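Local coordinates for ketosynthase (Streptomyces sp. MSC090213JE08, PDB 6KXD), which probably catalyses the decarboxylative condensation of malonyl-ACP with an acyl-ACP that extends the growing chain of a type II polyketide, at residues A[97-111]-A[152-166]. Residues are numbered along the deposited sequence; the frame is centred on the assembly and turned at random.
Sequences EDDLGERQAVITVGT and IARELRMPNVEATTV
I107 crosses V161 at a slant, its CD1 lying 3.5 Å from V161 CG1 while the same methyl rests against CG2 of I152 and CB of A153. With CG1 anti to its own carbonyl carbon (chi1 -61°) and the chain then extended, CD1 reaches into the corner between strand 161-166 and helix 147-156. CG2, the other branch, meets I152, whose CD1 continues on to V109 CG2, tip to tip and tight at 3.4 Å. Cutting I107 back to an alanine here removes CG1, CG2 and CD1, and would probably leave a gap between V161 and I152. Nearer the start of the strands, M158 bends at chi3 (70°), bringing CE to A105 CB at 3.6 Å with SD alongside L100 CB. Strands 105-110 and 161-166 run parallel; I107 N donates to E162 O, and T164 N returns a 2.9 Å bond to I107 O. On the opposite face of the sheet, E162 extends beside V106, E162 OE1 3.6 Å from V106 CG2; its carboxylate is held by Y179 and by R190 of the other subunit. In this thiolase-type core, then, I107 and V109 pack the sheet against helix 147-156, whereas the buried E162 charge, probably stabilised by that partner-subunit arginine, ties the sheet to the dimer partner.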
loop_
_atom_site.group_PDB
_atom_site.type_symbol
_atom_site.label_atom_id
_atom_site.label_comp_id
_atom_site.label_asym_id
_atom_site.label_seq_id
_atom_site.Cartn_x
_atom_site.Cartn_y
_atom_site.Cartn_z
ATOM N N GLU A 97 -5.294 23.310 9.753
ATOM C CA GLU A 97 -4.913 23.276 8.347
ATOM C C GLU A 97 -3.780 24.285 8.095
ATOM O O GLU A 97 -2.932 24.054 7.228
ATOM C CB GLU A 97 -6.129 23.564 7.471
ATOM C CG GLU A 97 -7.195 22.496 7.577
ATOM C CD GLU A 97 -8.466 22.875 6.854
ATOM O OE1 GLU A 97 -8.403 23.783 6.006
ATOM O OE2 GLU A 97 -9.511 22.275 7.149
ATOM N N ASP A 98 -3.771 25.386 8.864
ATOM C CA ASP A 98 -2.758 26.439 8.750
ATOM C C ASP A 98 -1.378 25.875 9.111
ATOM O O ASP A 98 -0.413 26.104 8.384
ATOM C CB ASP A 98 -3.109 27.655 9.610
ATOM C CG ASP A 98 -4.394 28.362 9.215
ATOM O OD1 ASP A 98 -4.758 28.307 8.019
ATOM O OD2 ASP A 98 -5.021 28.973 10.112
ATOM N N ASP A 99 -1.301 25.110 10.211
ATOM C CA ASP A 99 -0.036 24.496 10.719
ATOM C C ASP A 99 0.465 23.410 9.746
ATOM O O ASP A 99 1.662 23.105 9.683
ATOM C CB ASP A 99 -0.239 23.860 12.101
ATOM C CG ASP A 99 -1.032 24.696 13.104
ATOM O OD1 ASP A 99 -1.428 25.846 12.768
ATOM O OD2 ASP A 99 -1.271 24.184 14.213
ATOM N N LEU A 100 -0.480 22.791 9.027
ATOM C CA LEU A 100 -0.215 21.634 8.199
ATOM C C LEU A 100 0.254 22.065 6.806
ATOM O O LEU A 100 1.110 21.399 6.223
ATOM C CB LEU A 100 -1.493 20.792 8.109
ATOM C CG LEU A 100 -1.931 20.129 9.411
ATOM C CD1 LEU A 100 -3.389 19.702 9.340
ATOM C CD2 LEU A 100 -1.044 18.955 9.768
ATOM N N GLY A 101 -0.363 23.125 6.262
ATOM C CA GLY A 101 -0.051 23.638 4.911
ATOM C C GLY A 101 1.430 23.960 4.778
ATOM O O GLY A 101 1.991 23.878 3.683
ATOM N N GLU A 102 2.042 24.297 5.925
ATOM C CA GLU A 102 3.411 24.788 6.060
ATOM C C GLU A 102 4.406 23.624 6.109
ATOM O O GLU A 102 5.602 23.836 5.908
ATOM C CB GLU A 102 3.577 25.610 7.349
ATOM C CG GLU A 102 3.279 27.095 7.206
ATOM C CD GLU A 102 3.855 27.739 5.956
ATOM O OE1 GLU A 102 3.201 27.647 4.894
ATOM O OE2 GLU A 102 4.961 28.307 6.042
ATOM N N ARG A 103 3.919 22.415 6.399
ATOM C CA ARG A 103 4.793 21.315 6.728
ATOM C C ARG A 103 4.884 20.332 5.556
ATOM O O ARG A 103 3.891 20.000 4.899
ATOM C CB ARG A 103 4.330 20.648 8.025
ATOM C CG ARG A 103 5.219 20.980 9.212
ATOM C CD ARG A 103 4.454 21.247 10.491
ATOM N NE ARG A 103 5.156 20.548 11.546
ATOM C CZ ARG A 103 4.569 19.977 12.586
ATOM N NH1 ARG A 103 3.437 20.469 13.056
ATOM N NH2 ARG A 103 5.110 18.903 13.134
ATOM N N GLN A 104 6.119 19.907 5.281
ATOM C CA GLN A 104 6.327 18.745 4.452
ATOM C C GLN A 104 5.908 17.550 5.309
ATOM O O GLN A 104 6.291 17.434 6.457
ATOM C CB GLN A 104 7.772 18.599 3.972
ATOM C CG GLN A 104 7.903 17.464 2.966
ATOM C CD GLN A 104 9.313 17.169 2.512
ATOM O OE1 GLN A 104 10.184 18.038 2.536
ATOM N NE2 GLN A 104 9.539 15.929 2.090
ATOM N N ALA A 105 5.107 16.654 4.745
ATOM C CA ALA A 105 4.517 15.624 5.579
ATOM C C ALA A 105 4.367 14.370 4.750
ATOM O O ALA A 105 4.339 14.414 3.494
ATOM C CB ALA A 105 3.176 16.087 6.087
ATOM N N VAL A 106 4.258 13.263 5.472
ATOM C CA VAL A 106 3.902 12.049 4.870
ATOM C C VAL A 106 2.469 11.743 5.332
ATOM O O VAL A 106 2.169 11.872 6.502
ATOM C CB VAL A 106 4.910 10.937 5.213
ATOM C CG1 VAL A 106 4.350 9.549 4.940
ATOM C CG2 VAL A 106 6.212 11.132 4.463
ATOM N N ILE A 107 1.625 11.311 4.388
ATOM C CA ILE A 107 0.298 10.805 4.674
ATOM C C ILE A 107 0.244 9.400 4.100
ATOM O O ILE A 107 0.361 9.241 2.921
ATOM C CB ILE A 107 -0.786 11.687 4.050
ATOM C CG1 ILE A 107 -0.746 13.110 4.599
ATOM C CG2 ILE A 107 -2.154 11.033 4.216
ATOM C CD1 ILE A 107 -1.743 14.025 3.923
ATOM N N THR A 108 0.111 8.422 4.966
ATOM C CA THR A 108 0.190 7.043 4.535
ATOM C C THR A 108 -0.953 6.308 5.224
ATOM O O THR A 108 -1.035 6.302 6.460
ATOM C CB THR A 108 1.610 6.514 4.734
ATOM O OG1 THR A 108 1.637 5.130 4.389
ATOM C CG2 THR A 108 2.096 6.717 6.141
ATOM N N VAL A 109 -1.877 5.858 4.368
ATOM C CA VAL A 109 -3.085 5.209 4.721
ATOM C C VAL A 109 -3.000 3.785 4.193
ATOM O O VAL A 109 -2.820 3.564 3.019
ATOM C CB VAL A 109 -4.327 5.901 4.149
ATOM C CG1 VAL A 109 -5.570 5.141 4.559
ATOM C CG2 VAL A 109 -4.418 7.347 4.608
ATOM N N GLY A 110 -3.212 2.846 5.093
ATOM C CA GLY A 110 -3.279 1.452 4.740
ATOM C C GLY A 110 -4.675 1.082 4.305
ATOM O O GLY A 110 -5.638 1.653 4.782
ATOM N N THR A 111 -4.802 0.083 3.436
ATOM C CA THR A 111 -6.096 -0.442 3.087
ATOM C C THR A 111 -5.988 -1.879 2.593
ATOM O O THR A 111 -4.963 -2.269 2.030
ATOM C CB THR A 111 -6.801 0.397 2.016
ATOM O OG1 THR A 111 -8.181 0.063 2.143
ATOM C CG2 THR A 111 -6.370 0.113 0.605
ATOM N N ILE A 152 -6.962 13.024 1.851
ATOM C CA ILE A 152 -6.618 13.600 3.114
ATOM C C ILE A 152 -5.846 14.889 2.856
ATOM O O ILE A 152 -6.098 15.885 3.535
ATOM C CB ILE A 152 -5.805 12.670 4.001
ATOM C CG1 ILE A 152 -6.663 11.469 4.412
ATOM C CG2 ILE A 152 -5.237 13.442 5.179
ATOM C CD1 ILE A 152 -5.919 10.381 5.068
ATOM N N ALA A 153 -4.891 14.822 1.924
ATOM C CA ALA A 153 -4.080 16.004 1.658
ATOM C C ALA A 153 -5.011 17.107 1.150
ATOM O O ALA A 153 -4.858 18.314 1.490
ATOM C CB ALA A 153 -2.960 15.723 0.693
ATOM N N ARG A 154 -5.936 16.708 0.286
ATOM C CA ARG A 154 -6.902 17.637 -0.290
ATOM C C ARG A 154 -7.722 18.303 0.814
ATOM O O ARG A 154 -7.884 19.528 0.841
ATOM C CB ARG A 154 -7.818 16.923 -1.283
ATOM C CG ARG A 154 -7.139 16.619 -2.604
ATOM C CD ARG A 154 -8.105 16.039 -3.604
ATOM N NE ARG A 154 -9.189 16.953 -3.901
ATOM C CZ ARG A 154 -10.337 16.572 -4.465
ATOM N NH1 ARG A 154 -10.476 15.320 -4.861
ATOM N NH2 ARG A 154 -11.318 17.443 -4.638
ATOM N N GLU A 155 -8.293 17.494 1.683
ATOM C CA GLU A 155 -9.167 18.005 2.757
ATOM C C GLU A 155 -8.397 18.908 3.744
ATOM O O GLU A 155 -8.917 19.942 4.202
ATOM C CB GLU A 155 -9.780 16.822 3.484
ATOM C CG GLU A 155 -10.624 17.220 4.664
ATOM C CD GLU A 155 -11.876 18.031 4.344
ATOM O OE1 GLU A 155 -12.273 18.090 3.164
ATOM O OE2 GLU A 155 -12.450 18.608 5.310
ATOM N N LEU A 156 -7.152 18.547 4.077
ATOM C CA LEU A 156 -6.414 19.299 5.056
ATOM C C LEU A 156 -5.576 20.416 4.410
ATOM O O LEU A 156 -4.868 21.138 5.147
ATOM C CB LEU A 156 -5.571 18.351 5.899
ATOM C CG LEU A 156 -6.408 17.329 6.666
ATOM C CD1 LEU A 156 -5.515 16.402 7.453
ATOM C CD2 LEU A 156 -7.409 18.029 7.557
ATOM N N ARG A 157 -5.665 20.546 3.081
ATOM C CA ARG A 157 -5.010 21.591 2.307
ATOM C C ARG A 157 -3.494 21.501 2.456
ATOM O O ARG A 157 -2.822 22.491 2.715
ATOM C CB ARG A 157 -5.557 22.951 2.760
ATOM C CG ARG A 157 -7.054 23.092 2.527
ATOM C CD ARG A 157 -7.394 23.121 1.059
ATOM N NE ARG A 157 -6.745 24.239 0.394
ATOM C CZ ARG A 157 -6.609 24.365 -0.922
ATOM N NH1 ARG A 157 -7.122 23.452 -1.736
ATOM N NH2 ARG A 157 -5.933 25.395 -1.409
ATOM N N MET A 158 -2.974 20.289 2.276
ATOM C CA MET A 158 -1.585 20.000 2.419
ATOM C C MET A 158 -1.028 19.552 1.077
ATOM O O MET A 158 -1.151 18.384 0.699
ATOM C CB MET A 158 -1.379 18.887 3.430
ATOM C CG MET A 158 -1.854 19.233 4.804
ATOM S SD MET A 158 -1.864 17.831 5.933
ATOM C CE MET A 158 -0.097 17.594 6.134
ATOM N N PRO A 159 -0.409 20.448 0.288
ATOM C CA PRO A 159 0.108 20.061 -1.023
ATOM C C PRO A 159 1.471 19.372 -0.925
ATOM O O PRO A 159 1.808 18.577 -1.814
ATOM C CB PRO A 159 0.210 21.380 -1.794
ATOM C CG PRO A 159 0.390 22.425 -0.705
ATOM C CD PRO A 159 -0.363 21.912 0.505
ATOM N N ASN A 160 2.209 19.677 0.145
ATOM C CA ASN A 160 3.592 19.276 0.306
ATOM C C ASN A 160 3.646 17.946 1.060
ATOM O O ASN A 160 4.195 17.849 2.131
ATOM C CB ASN A 160 4.453 20.347 0.991
ATOM C CG ASN A 160 5.931 20.067 0.788
ATOM O OD1 ASN A 160 6.295 19.251 -0.073
ATOM N ND2 ASN A 160 6.789 20.703 1.581
ATOM N N VAL A 161 3.015 16.936 0.455
ATOM C CA VAL A 161 2.768 15.678 1.058
ATOM C C VAL A 161 3.226 14.595 0.090
ATOM O O VAL A 161 2.959 14.686 -1.108
ATOM C CB VAL A 161 1.255 15.602 1.332
ATOM C CG1 VAL A 161 0.715 14.189 1.382
ATOM C CG2 VAL A 161 0.958 16.383 2.602
ATOM N N GLU A 162 3.849 13.563 0.663
ATOM C CA GLU A 162 3.935 12.252 0.057
ATOM C C GLU A 162 2.727 11.438 0.539
ATOM O O GLU A 162 2.677 11.018 1.674
ATOM C CB GLU A 162 5.237 11.606 0.484
ATOM C CG GLU A 162 5.541 10.287 -0.196
ATOM C CD GLU A 162 6.779 9.657 0.415
ATOM O OE1 GLU A 162 7.453 10.346 1.215
ATOM O OE2 GLU A 162 7.057 8.490 0.125
ATOM N N ALA A 163 1.791 11.239 -0.358
ATOM C CA ALA A 163 0.528 10.510 -0.080
ATOM C C ALA A 163 0.632 9.101 -0.644
ATOM O O ALA A 163 0.531 8.907 -1.816
ATOM C CB ALA A 163 -0.639 11.232 -0.699
ATOM N N THR A 164 0.900 8.153 0.251
ATOM C CA THR A 164 1.157 6.814 -0.106
ATOM C C THR A 164 0.096 5.936 0.543
ATOM O O THR A 164 -0.007 5.848 1.778
ATOM C CB THR A 164 2.536 6.364 0.393
ATOM O OG1 THR A 164 3.505 7.246 -0.161
ATOM C CG2 THR A 164 2.862 4.965 -0.063
ATOM N N THR A 165 -0.664 5.240 -0.274
ATOM C CA THR A 165 -1.527 4.231 0.299
ATOM C C THR A 165 -0.792 2.894 0.302
ATOM O O THR A 165 -0.336 2.465 -0.732
ATOM C CB THR A 165 -2.793 4.054 -0.528
ATOM O OG1 THR A 165 -3.399 5.345 -0.478
ATOM C CG2 THR A 165 -3.747 3.034 0.048
ATOM N N VAL A 166 -0.693 2.297 1.482
ATOM C CA VAL A 166 -0.049 1.027 1.635
ATOM C C VAL A 166 -1.133 -0.064 1.569
ATOM O O VAL A 166 -2.075 -0.113 2.357
ATOM C CB VAL A 166 0.789 0.993 2.914
ATOM C CG1 VAL A 166 1.401 -0.381 3.088
ATOM C CG2 VAL A 166 1.878 2.077 2.862
HETATM O O HOH W 1 1.735 20.699 2.814
HETATM O O HOH W 2 8.408 12.736 1.624
#